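Local structure of Ser-thr phosphatase MSPP (Mycobacterium smegmatis, 2JFR) at residues A33-F38 and T48-L53; E68-A73 and R158-G163; A8-D13 and C25-I30; D64-A69 and L106-G111. The protein probably removes phosphate from serine and threonine residues of proteins, as a metal-dependent phosphatase of the PPM (PP2C) family. All coordinates share one frame; numbering follows the deposited sequence.

Interaction 1: A33-F38 and T48-L53. With MG (magnesium ion), chain B; MN (manganese (II) ion), chain C.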
loop_
_atom_site.group_PDB
_atom_site.type_symbol
_atom_site.label_atom_id
_atom_site.label_comp_id
_atom_site.label_asym_id
_atom_site.label_seq_id
_atom_site.Cartn_x
_atom_site.Cartn_y
_atom_site.Cartn_z
ATOM N N ALA A 33 -1.816 -3.360 5.735
ATOM C CA ALA A 33 -0.808 -3.332 4.694
ATOM C C ALA A 33 -1.404 -3.723 3.350
ATOM O O ALA A 33 -2.383 -4.477 3.272
ATOM C CB ALA A 33 0.360 -4.274 5.020
ATOM N N VAL A 34 -0.744 -3.248 2.316
ATOM C CA VAL A 34 -0.931 -3.704 0.940
ATOM C C VAL A 34 0.419 -4.074 0.372
ATOM O O VAL A 34 1.407 -3.383 0.586
ATOM C CB VAL A 34 -1.612 -2.621 0.081
ATOM C CG1 VAL A 34 -1.656 -3.001 -1.401
ATOM C CG2 VAL A 34 -2.993 -2.304 0.608
ATOM N N ALA A 35 0.413 -5.156 -0.409
ATOM C CA ALA A 35 1.602 -5.599 -1.146
ATOM C C ALA A 35 1.178 -5.874 -2.585
ATOM O O ALA A 35 0.272 -6.663 -2.816
ATOM C CB ALA A 35 2.194 -6.841 -0.508
ATOM N N ASP A 36 1.834 -5.218 -3.522
ATOM C CA ASP A 36 1.542 -5.396 -4.948
ATOM C C ASP A 36 2.687 -6.178 -5.568
ATOM O O ASP A 36 3.787 -5.660 -5.777
ATOM C CB ASP A 36 1.406 -4.023 -5.619
ATOM C CG ASP A 36 1.160 -4.109 -7.116
ATOM O OD1 ASP A 36 1.319 -5.230 -7.653
ATOM O OD2 ASP A 36 0.818 -3.066 -7.698
ATOM N N GLY A 37 2.431 -7.453 -5.827
ATOM C CA GLY A 37 3.432 -8.307 -6.439
ATOM C C GLY A 37 3.573 -8.052 -7.915
ATOM O O GLY A 37 2.656 -7.618 -8.591
ATOM N N PHE A 38 4.747 -8.419 -8.429
ATOM C CA PHE A 38 5.055 -8.354 -9.828
ATOM C C PHE A 38 5.871 -9.568 -10.236
ATOM O O PHE A 38 6.567 -10.156 -9.399
ATOM C CB PHE A 38 5.788 -7.070 -10.233
ATOM C CG PHE A 38 7.190 -6.941 -9.730
ATOM C CD1 PHE A 38 8.263 -7.473 -10.459
ATOM C CD2 PHE A 38 7.425 -6.306 -8.499
ATOM C CE1 PHE A 38 9.552 -7.389 -10.035
ATOM C CE2 PHE A 38 8.800 -6.224 -8.092
ATOM C CZ PHE A 38 9.814 -6.792 -8.886
ATOM N N THR A 48 3.629 -13.966 0.558
ATOM C CA THR A 48 4.652 -14.350 1.511
ATOM C C THR A 48 5.081 -13.130 2.322
ATOM O O THR A 48 5.304 -13.248 3.523
ATOM C CB THR A 48 5.857 -14.945 0.778
ATOM O OG1 THR A 48 5.452 -16.124 0.074
ATOM C CG2 THR A 48 6.971 -15.306 1.737
ATOM N N ALA A 49 5.229 -11.992 1.659
ATOM C CA ALA A 49 5.637 -10.789 2.392
ATOM C C ALA A 49 4.664 -10.500 3.533
ATOM O O ALA A 49 5.094 -10.188 4.637
ATOM C CB ALA A 49 5.740 -9.603 1.462
ATOM N N LEU A 50 3.363 -10.572 3.248
ATOM C CA LEU A 50 2.396 -10.234 4.294
ATOM C C LEU A 50 2.317 -11.281 5.381
ATOM O O LEU A 50 2.137 -10.931 6.550
ATOM C CB LEU A 50 1.029 -9.923 3.680
ATOM C CG LEU A 50 0.979 -8.710 2.774
ATOM C CD1 LEU A 50 -0.462 -8.424 2.408
ATOM C CD2 LEU A 50 1.648 -7.483 3.397
ATOM N N LYS A 51 2.461 -12.560 5.033
ATOM C CA LYS A 51 2.473 -13.601 6.056
ATOM C C LYS A 51 3.638 -13.374 6.998
ATOM O O LYS A 51 3.519 -13.495 8.232
ATOM C CB LYS A 51 2.527 -14.973 5.412
ATOM C CG LYS A 51 2.421 -16.124 6.364
ATOM C CD LYS A 51 2.370 -17.501 5.736
ATOM C CE LYS A 51 2.022 -18.598 6.760
ATOM N NZ LYS A 51 1.942 -19.952 6.139
ATOM N N THR A 52 4.793 -13.103 6.442
ATOM C CA THR A 52 5.986 -12.881 7.251
ATOM C C THR A 52 5.871 -11.585 8.066
ATOM O O THR A 52 6.253 -11.556 9.236
ATOM C CB THR A 52 7.229 -12.866 6.370
ATOM O OG1 THR A 52 7.347 -14.087 5.624
ATOM C CG2 THR A 52 8.515 -12.638 7.158
ATOM N N LEU A 53 5.354 -10.548 7.465
ATOM C CA LEU A 53 5.152 -9.284 8.140
ATOM C C LEU A 53 4.257 -9.470 9.347
ATOM O O LEU A 53 4.556 -9.001 10.457
ATOM C CB LEU A 53 4.500 -8.273 7.203
ATOM C CG LEU A 53 4.213 -6.927 7.809
ATOM C CD1 LEU A 53 5.498 -6.141 8.089
ATOM C CD2 LEU A 53 3.355 -6.136 6.891
HETATM MG MG MG B . 1.246 -6.298 -9.340
HETATM MN MN MN C . -0.143 -2.823 -9.550
HETATM O O HOH W 1 0.112 -4.854 -10.399
HETATM O O HOH W 2 1.070 -7.677 -10.870
HETATM O O HOH W 3 -0.495 -7.046 -8.502
HETATM O O HOH W 4 2.785 -5.256 -10.195
HETATM O O HOH W 5 1.606 -2.480 -10.570
#

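Interaction 2: E68-A73 and R158-G163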
loop_
_atom_site.group_PDB
_atom_site.type_symbol
_atom_site.label_atom_id
_atom_site.label_comp_id
_atom_site.label_asym_id
_atom_site.label_seq_id
_atom_site.Cartn_x
_atom_site.Cartn_y
_atom_site.Cartn_z
ATOM N N GLU A 68 11.920 -4.646 11.624
ATOM C CA GLU A 68 12.516 -5.990 11.580
ATOM C C GLU A 68 11.649 -6.938 10.744
ATOM O O GLU A 68 12.163 -7.734 9.977
ATOM C CB GLU A 68 12.746 -6.558 12.961
ATOM C CG GLU A 68 13.482 -7.887 12.948
ATOM C CD GLU A 68 14.728 -8.033 12.155
ATOM O OE1 GLU A 68 15.508 -7.113 11.817
ATOM O OE2 GLU A 68 15.088 -9.202 11.819
ATOM N N ALA A 69 10.342 -6.837 10.920
ATOM C CA ALA A 69 9.421 -7.722 10.194
ATOM C C ALA A 69 9.478 -7.449 8.710
ATOM O O ALA A 69 9.394 -8.378 7.905
ATOM C CB ALA A 69 8.022 -7.537 10.732
ATOM N N VAL A 70 9.645 -6.180 8.324
ATOM C CA VAL A 70 9.797 -5.854 6.915
ATOM C C VAL A 70 11.113 -6.431 6.381
ATOM O O VAL A 70 11.145 -6.969 5.279
ATOM C CB VAL A 70 9.701 -4.338 6.721
ATOM C CG1 VAL A 70 10.083 -3.930 5.278
ATOM C CG2 VAL A 70 8.275 -3.853 7.058
ATOM N N GLN A 71 12.202 -6.335 7.148
ATOM C CA GLN A 71 13.441 -6.919 6.763
ATOM C C GLN A 71 13.303 -8.419 6.610
ATOM O O GLN A 71 13.819 -9.006 5.647
ATOM C CB GLN A 71 14.531 -6.648 7.790
ATOM C CG GLN A 71 14.961 -5.193 7.930
ATOM C CD GLN A 71 15.679 -4.736 6.683
ATOM O OE1 GLN A 71 16.541 -5.372 6.102
ATOM N NE2 GLN A 71 15.318 -3.577 6.223
ATOM N N GLN A 72 12.623 -9.087 7.530
ATOM C CA GLN A 72 12.458 -10.513 7.438
ATOM C C GLN A 72 11.590 -10.889 6.248
ATOM O O GLN A 72 11.856 -11.902 5.594
ATOM C CB GLN A 72 11.865 -11.011 8.746
ATOM C CG GLN A 72 12.907 -11.009 9.874
ATOM C CD GLN A 72 14.263 -11.675 9.470
ATOM O OE1 GLN A 72 14.331 -12.802 9.002
ATOM N NE2 GLN A 72 15.396 -10.921 9.527
ATOM N N ALA A 73 10.578 -10.105 5.949
ATOM C CA ALA A 73 9.748 -10.343 4.779
ATOM C C ALA A 73 10.599 -10.274 3.507
ATOM O O ALA A 73 10.498 -11.118 2.623
ATOM C CB ALA A 73 8.588 -9.364 4.710
ATOM N N ARG A 158 12.565 0.581 -6.109
ATOM C CA ARG A 158 12.790 -0.170 -4.910
ATOM C C ARG A 158 11.674 -1.212 -4.833
ATOM O O ARG A 158 10.551 -0.926 -5.218
ATOM C CB ARG A 158 12.762 0.606 -3.604
ATOM C CG ARG A 158 13.647 1.814 -3.515
ATOM C CD ARG A 158 13.633 2.434 -2.127
ATOM N NE ARG A 158 13.767 3.834 -2.059
ATOM C CZ ARG A 158 13.519 4.646 -1.044
ATOM N NH1 ARG A 158 13.184 4.090 0.126
ATOM N NH2 ARG A 158 13.652 5.956 -1.186
ATOM N N ALA A 159 12.024 -2.396 -4.344
ATOM C CA ALA A 159 11.058 -3.476 -4.213
ATOM C C ALA A 159 11.530 -4.421 -3.170
ATOM O O ALA A 159 12.730 -4.543 -2.900
ATOM C CB ALA A 159 10.850 -4.185 -5.531
ATOM N N LEU A 160 10.590 -5.150 -2.586
ATOM C CA LEU A 160 10.847 -6.177 -1.624
ATOM C C LEU A 160 10.981 -7.515 -2.300
ATOM O O LEU A 160 10.243 -7.878 -3.208
ATOM C CB LEU A 160 9.721 -6.114 -0.589
ATOM C CG LEU A 160 9.863 -7.000 0.632
ATOM C CD1 LEU A 160 9.225 -6.400 1.856
ATOM C CD2 LEU A 160 9.292 -8.398 0.350
ATOM N N GLY A 161 11.966 -8.283 -1.815
ATOM C CA GLY A 161 12.148 -9.626 -2.242
ATOM C C GLY A 161 13.085 -9.855 -3.403
ATOM O O GLY A 161 13.236 -10.994 -3.837
ATOM N N ILE A 162 13.772 -8.784 -3.886
ATOM C CA ILE A 162 14.639 -8.873 -5.074
ATOM C C ILE A 162 16.088 -8.943 -4.709
ATOM O O ILE A 162 16.921 -9.204 -5.628
ATOM C CB ILE A 162 14.343 -7.746 -6.088
ATOM C CG1 ILE A 162 14.767 -6.362 -5.584
ATOM C CG2 ILE A 162 12.898 -7.799 -6.526
ATOM C CD1 ILE A 162 14.808 -5.325 -6.652
ATOM N N GLY A 163 16.447 -8.725 -3.489
ATOM C CA GLY A 163 17.852 -8.818 -3.062
ATOM C C GLY A 163 17.839 -8.815 -1.555
ATOM O O GLY A 163 16.804 -8.640 -0.926
#

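Interaction 3: A8-D13 and C25-I30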
loop_
_atom_site.group_PDB
_atom_site.type_symbol
_atom_site.label_atom_id
_atom_site.label_comp_id
_atom_site.label_asym_id
_atom_site.label_seq_id
_atom_site.Cartn_x
_atom_site.Cartn_y
_atom_site.Cartn_z
ATOM N N ALA A 8 -12.170 -0.599 10.068
ATOM C CA ALA A 8 -11.331 -0.764 8.894
ATOM C C ALA A 8 -12.013 -1.695 7.937
ATOM O O ALA A 8 -12.885 -2.495 8.316
ATOM C CB ALA A 8 -9.967 -1.290 9.247
ATOM N N ALA A 9 -11.670 -1.616 6.676
ATOM C CA ALA A 9 -12.229 -2.467 5.643
ATOM C C ALA A 9 -11.178 -2.684 4.562
ATOM O O ALA A 9 -10.315 -1.844 4.368
ATOM C CB ALA A 9 -13.493 -1.869 5.023
ATOM N N THR A 10 -11.349 -3.778 3.831
ATOM C CA THR A 10 -10.447 -4.055 2.712
ATOM C C THR A 10 -11.259 -4.544 1.523
ATOM O O THR A 10 -12.331 -5.147 1.677
ATOM C CB THR A 10 -9.405 -5.098 3.027
ATOM O OG1 THR A 10 -9.940 -6.420 3.091
ATOM C CG2 THR A 10 -8.704 -4.833 4.371
ATOM N N ALA A 11 -10.698 -4.356 0.340
ATOM C CA ALA A 11 -11.258 -4.964 -0.874
ATOM C C ALA A 11 -10.108 -5.181 -1.847
ATOM O O ALA A 11 -9.148 -4.412 -1.887
ATOM C CB ALA A 11 -12.331 -4.131 -1.531
ATOM N N THR A 12 -10.267 -6.201 -2.666
ATOM C CA THR A 12 -9.314 -6.439 -3.722
ATOM C C THR A 12 -10.071 -6.895 -4.923
ATOM O O THR A 12 -11.055 -7.619 -4.858
ATOM C CB THR A 12 -8.257 -7.471 -3.222
ATOM O OG1 THR A 12 -7.165 -7.616 -4.193
ATOM C CG2 THR A 12 -8.820 -8.888 -3.008
ATOM N N ASP A 13 -9.586 -6.528 -6.089
ATOM C CA ASP A 13 -10.241 -6.741 -7.379
ATOM C C ASP A 13 -9.162 -7.157 -8.393
ATOM O O ASP A 13 -8.223 -6.386 -8.637
ATOM C CB ASP A 13 -10.961 -5.514 -7.897
ATOM C CG ASP A 13 -11.627 -5.849 -9.203
ATOM O OD1 ASP A 13 -11.937 -7.064 -9.397
ATOM O OD2 ASP A 13 -11.723 -4.968 -10.077
ATOM N N CYS A 25 -3.432 -8.024 0.782
ATOM C CA CYS A 25 -3.651 -7.039 1.839
ATOM C C CYS A 25 -3.795 -7.707 3.196
ATOM O O CYS A 25 -4.000 -8.923 3.285
ATOM C CB CYS A 25 -4.801 -6.136 1.556
ATOM S SG CYS A 25 -6.377 -6.859 1.495
ATOM N N LEU A 26 -3.641 -6.906 4.228
ATOM C CA LEU A 26 -3.636 -7.336 5.610
ATOM C C LEU A 26 -4.349 -6.262 6.426
ATOM O O LEU A 26 -4.071 -5.084 6.274
ATOM C CB LEU A 26 -2.176 -7.456 6.056
ATOM C CG LEU A 26 -1.864 -7.780 7.506
ATOM C CD1 LEU A 26 -2.415 -9.161 7.843
ATOM C CD2 LEU A 26 -0.353 -7.760 7.727
ATOM N N ALA A 27 -5.205 -6.708 7.362
ATOM C CA ALA A 27 -5.871 -5.760 8.293
ATOM C C ALA A 27 -5.976 -6.581 9.576
ATOM O O ALA A 27 -6.753 -7.542 9.663
ATOM C CB ALA A 27 -7.189 -5.238 7.769
ATOM N N ASP A 28 -5.212 -6.255 10.591
ATOM C CA ASP A 28 -5.178 -7.066 11.790
ATOM C C ASP A 28 -4.670 -6.302 12.969
ATOM O O ASP A 28 -3.487 -5.914 13.082
ATOM C CB ASP A 28 -4.251 -8.234 11.597
ATOM C CG ASP A 28 -4.175 -9.118 12.833
ATOM O OD1 ASP A 28 -5.039 -8.955 13.717
ATOM O OD2 ASP A 28 -3.244 -9.943 12.951
ATOM N N GLY A 29 -5.590 -6.021 13.872
ATOM C CA GLY A 29 -5.274 -5.222 15.049
ATOM C C GLY A 29 -5.000 -3.784 14.648
ATOM O O GLY A 29 -5.799 -3.028 14.112
ATOM N N ILE A 30 -3.785 -3.325 14.906
ATOM C CA ILE A 30 -3.347 -1.967 14.508
ATOM C C ILE A 30 -2.484 -2.016 13.246
ATOM O O ILE A 30 -2.013 -0.949 12.849
ATOM C CB ILE A 30 -2.592 -1.270 15.659
ATOM C CG1 ILE A 30 -1.250 -1.923 15.992
ATOM C CG2 ILE A 30 -3.520 -1.197 16.847
ATOM C CD1 ILE A 30 -0.397 -1.004 16.851
#

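Interaction 4: D64-A69 and L106-G111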
loop_
_atom_site.group_PDB
_atom_site.type_symbol
_atom_site.label_atom_id
_atom_site.label_comp_id
_atom_site.label_asym_id
_atom_site.label_seq_id
_atom_site.Cartn_x
_atom_site.Cartn_y
_atom_site.Cartn_z
ATOM N N ASP A 64 10.493 -0.788 16.078
ATOM C CA ASP A 64 11.647 -1.571 15.651
ATOM C C ASP A 64 11.242 -2.958 15.184
ATOM O O ASP A 64 11.815 -3.497 14.248
ATOM C CB ASP A 64 12.619 -1.723 16.819
ATOM C CG ASP A 64 13.438 -0.472 17.061
ATOM O OD1 ASP A 64 13.403 0.462 16.262
ATOM O OD2 ASP A 64 14.169 -0.447 18.084
ATOM N N GLY A 65 10.220 -3.526 15.834
ATOM C CA GLY A 65 9.707 -4.815 15.434
ATOM C C GLY A 65 9.067 -4.823 14.099
ATOM O O GLY A 65 9.178 -5.791 13.332
ATOM N N LEU A 66 8.380 -3.761 13.768
ATOM C CA LEU A 66 7.793 -3.602 12.442
ATOM C C LEU A 66 8.871 -3.515 11.403
ATOM O O LEU A 66 8.805 -4.173 10.358
ATOM C CB LEU A 66 6.886 -2.360 12.412
ATOM C CG LEU A 66 6.257 -2.032 11.066
ATOM C CD1 LEU A 66 5.422 -3.190 10.592
ATOM C CD2 LEU A 66 5.476 -0.747 11.130
ATOM N N LEU A 67 9.886 -2.715 11.673
ATOM C CA LEU A 67 10.989 -2.592 10.717
ATOM C C LEU A 67 11.699 -3.918 10.531
ATOM O O LEU A 67 12.065 -4.308 9.413
ATOM C CB LEU A 67 11.962 -1.485 11.105
ATOM C CG LEU A 67 11.369 -0.108 11.025
ATOM C CD1 LEU A 67 12.289 0.882 11.723
ATOM C CD2 LEU A 67 11.147 0.277 9.575
ATOM N N GLU A 68 11.920 -4.646 11.624
ATOM C CA GLU A 68 12.516 -5.990 11.580
ATOM C C GLU A 68 11.649 -6.938 10.744
ATOM O O GLU A 68 12.163 -7.734 9.977
ATOM C CB GLU A 68 12.746 -6.558 12.961
ATOM C CG GLU A 68 13.482 -7.887 12.948
ATOM C CD GLU A 68 14.728 -8.033 12.155
ATOM O OE1 GLU A 68 15.508 -7.113 11.817
ATOM O OE2 GLU A 68 15.088 -9.202 11.819
ATOM N N ALA A 69 10.342 -6.837 10.920
ATOM C CA ALA A 69 9.421 -7.722 10.194
ATOM C C ALA A 69 9.478 -7.449 8.710
ATOM O O ALA A 69 9.394 -8.378 7.905
ATOM C CB ALA A 69 8.022 -7.537 10.732
ATOM N N LEU A 106 2.560 5.056 12.240
ATOM C CA LEU A 106 3.791 4.925 11.454
ATOM C C LEU A 106 3.497 4.238 10.129
ATOM O O LEU A 106 2.718 3.287 10.099
ATOM C CB LEU A 106 4.794 4.094 12.267
ATOM C CG LEU A 106 6.261 4.143 11.773
ATOM C CD1 LEU A 106 6.874 5.474 12.097
ATOM C CD2 LEU A 106 7.026 3.032 12.393
ATOM N N VAL A 107 4.133 4.724 9.089
ATOM C CA VAL A 107 4.130 4.044 7.763
ATOM C C VAL A 107 5.504 3.602 7.427
ATOM O O VAL A 107 6.512 4.315 7.633
ATOM C CB VAL A 107 3.496 4.911 6.676
ATOM C CG1 VAL A 107 4.195 6.244 6.463
ATOM C CG2 VAL A 107 3.384 4.153 5.347
ATOM N N VAL A 108 5.597 2.382 6.874
ATOM C CA VAL A 108 6.822 1.833 6.303
ATOM C C VAL A 108 6.467 1.430 4.881
ATOM O O VAL A 108 5.495 0.707 4.672
ATOM C CB VAL A 108 7.318 0.640 7.131
ATOM C CG1 VAL A 108 8.608 0.093 6.498
ATOM C CG2 VAL A 108 7.525 1.006 8.580
ATOM N N ASN A 109 7.236 1.903 3.895
ATOM C CA ASN A 109 6.814 1.673 2.528
ATOM C C ASN A 109 8.003 1.512 1.599
ATOM O O ASN A 109 9.043 2.160 1.701
ATOM C CB ASN A 109 5.890 2.777 2.034
ATOM C CG ASN A 109 6.539 4.213 2.004
ATOM O OD1 ASN A 109 6.773 4.729 0.914
ATOM N ND2 ASN A 109 6.785 4.720 3.171
ATOM N N ILE A 110 7.792 0.614 0.641
ATOM C CA ILE A 110 8.734 0.340 -0.432
ATOM C C ILE A 110 7.935 0.062 -1.681
ATOM O O ILE A 110 7.031 -0.791 -1.686
ATOM C CB ILE A 110 9.710 -0.785 0.014
ATOM C CG1 ILE A 110 10.856 -0.890 -0.998
ATOM C CG2 ILE A 110 9.021 -2.082 0.341
ATOM C CD1 ILE A 110 11.967 -1.780 -0.561
ATOM N N GLY A 111 8.239 0.774 -2.748
ATOM C CA GLY A 111 7.544 0.610 -3.991
ATOM C C GLY A 111 6.532 1.726 -4.199
ATOM O O GLY A 111 6.811 2.874 -3.863
#

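Interaction 1: A33-F38 and T48-L53
In the α/β sandwich of this PP2C-family phosphatase, helix 42-59 lies over the outer face of the sheet that holds strand 31-38, and here Leu50 settles onto Ala33 and Ala35, with Leu53 at Ala33. The helix runs nearly counter to the strand, at 151°, with the two short axes 8.9 Å apart at closest. Leu50 does most of the work. Its CG stands beside the backbone N (chi1 -64°), which carries the isobutyl end down onto the strand. CD2 then reaches Ala33 CB at 3.8 Å, while Leu50 CG sits 4.0 Å from Ala35 CB. Leu53 adds a thinner contact, its CD2 resting 4.0 Å from Ala33 CB. The contact is purely apolar, and the small alanine side chains are consistent with the close approach of the helix.

Alternation along the strand turns Val34 and Asp36 to the face away from the helix, and that face carries the metal chemistry. Asp36 bridges two ions through separate carboxylate oxygens: OD1 binds magnesium at 2.0 Å and OD2 binds manganese at 2.1 Å. Gly37 O is a further magnesium ligand at 2.1 Å, and water 1 also joins the two ions. Asp186 and Asp224 complete the protein ligands of the manganese. A helix-covered sheet whose inner face supplies an aspartate to a binuclear metal centre at the end of the β-sandwich is characteristic of PPM phosphatases.

Interaction 2: E68-A73 and R158-G163
Leu160 pushes its two methyl groups against one flank of helix 63-81, where Val70 and Ala73 receive them. This is the tight part of the contact. CD2 lies against the backbone of the helix, 3.7 Å from Ala73 O, and CD1 points at the groove between the two residues, 4.0 Å from Val70 O. The side-chain contacts are a little wider: Leu160 CD1 is 4.2 Å from Ala73 CB and 4.3 Å from Val70 CG1. With CG opposite the backbone N (chi1 -173°) the leucine stretches out to the helix, but its chi2 of 149° is well short of a staggered value.

The segment 158-163 belongs to the long connection between helix 144-147 and strand 169-172, a part of the chain that in PPM phosphatases probably corresponds to the flap region beside the active site. Leu160 is thereby wedged between helices 42-59 and 63-81, also touching Ala49, and the centre of its side chain is about 9 Å from CA of Gly37, whose carbonyl O binds the magnesium. Just beyond, Asn74 ties the loop to the helix by hydrogen bonds to Gly161 N and Gly163 O.

Away from this buried patch the contact slackens quickly. Ile162 is exposed on the loop. On the solvent side of the helix, Glu68 and Gln72 are each modelled in two conformers, and the hydrogen bond between their side chains is correspondingly uncertain.

Interaction 3: A8-D13 and C25-I30
Ala8 opens the walk along strand 5-13 with its methyl group turned to the other strand but still short of touching it; Thr10, two residues on, is where Cys25 and Ala27 are met. Between them, Ala9 faces the opposite way, onto Gln207 and Val210 of helix 206-219. The two strands border different sheets of the PP2C β-sandwich, so what passes between them is side chain rather than backbone, and the nearest CA atoms, of Thr10 and Ala27, are 7.4 Å apart.

Thr10 meets its two partners with different parts. Its CG2 drops onto the methyl of Ala27, with 3.7 Å between Thr10 CG2 and Ala27 CB, while its other flank faces the thiol. Cys25 SG is 3.8 Å from Thr10 CB and 3.9 Å from Thr10 OG1. The cysteine holds SG between its backbone N and carbonyl carbon (chi1 65°), which leaves the sulfur alongside the threonine. Cys25 also touches Thr227 and Val229 of strand 226-233, the neighbour of strand 5-13.

Ala11 again turns to the helix side, against Val210. Thr12 comes back toward the facing sheet, but its hydroxyl is engaged by Thr227 OG1 and Asn21 ND2, and Asp13 binds Asn218. Across the gap, then, the two segments meet through one methyl-methyl contact and a sulfur set against CB and OG1 of Thr10, with no hydrogen bond between them; such van der Waals contacts are non-directional.

Interaction 4: D64-A69 and L106-G111
No flat group has a face or an edge in this contact: Leu66 and Leu67 meet Val108 and Leu106 through branched aliphatic ends alone, and the nearby amide of Asn109 sits apart from the helix, among Thr93, Thr127 and Asp169. The arrangement is the helix-on-sheet layer of the PP2C sandwich. Helix 63-81 lies over strand 106-110 almost parallel to it, at 15°, with the short axes 10.0 Å apart at closest.

Val108 is the centre of the contact. Its CG2 is shared by both leucines, which come at it from neighbouring positions on the helix. Leu66 approaches end-on, tip to tip, its CD2 3.7 Å from Val108 CG2 and its CG not much farther off. The same CD2 reaches along the strand to Leu106 CD2 at 4.3 Å, a looser touch. Leu66 is sent down in this way because its side chain extends trans to the backbone N (chi1 177°); farther along, the residue also packs on Ala96 of the next strand and on Leu53 and Phe57 of helix 42-59, so it plugs the seam between two helices and the sheet.

Leu67 leaves the helix more to one side and passes Val108 at a slant, touching Val170 of strand 169-172 as well. Its CD2 spans both branches of the valine, 3.8 Å from Val108 CG2 and 4.0 Å from Val108 CG1.

Interactions 1, 2 and 4 are buried and share one layer of the fold: helices 42-59 and 63-81 on the outer face of a single sheet. Interactions 2 and 4 use overlapping parts of helix 63-81, one held to a loop and the other to a strand, while Leu53 of interaction 1 touches Val70 and Leu66 of that helix. Interaction 3 lies near the surface, on the inner side of the same sheet, where its edge strand faces the second sheet. None has a hydrogen bond between its segments; 1 and 4 are aliphatic throughout, 2 sets leucine methyls partly on helix carbonyls, and 3 adds a thiol beside a threonine. Interaction 1 alone backs directly onto the metal centre.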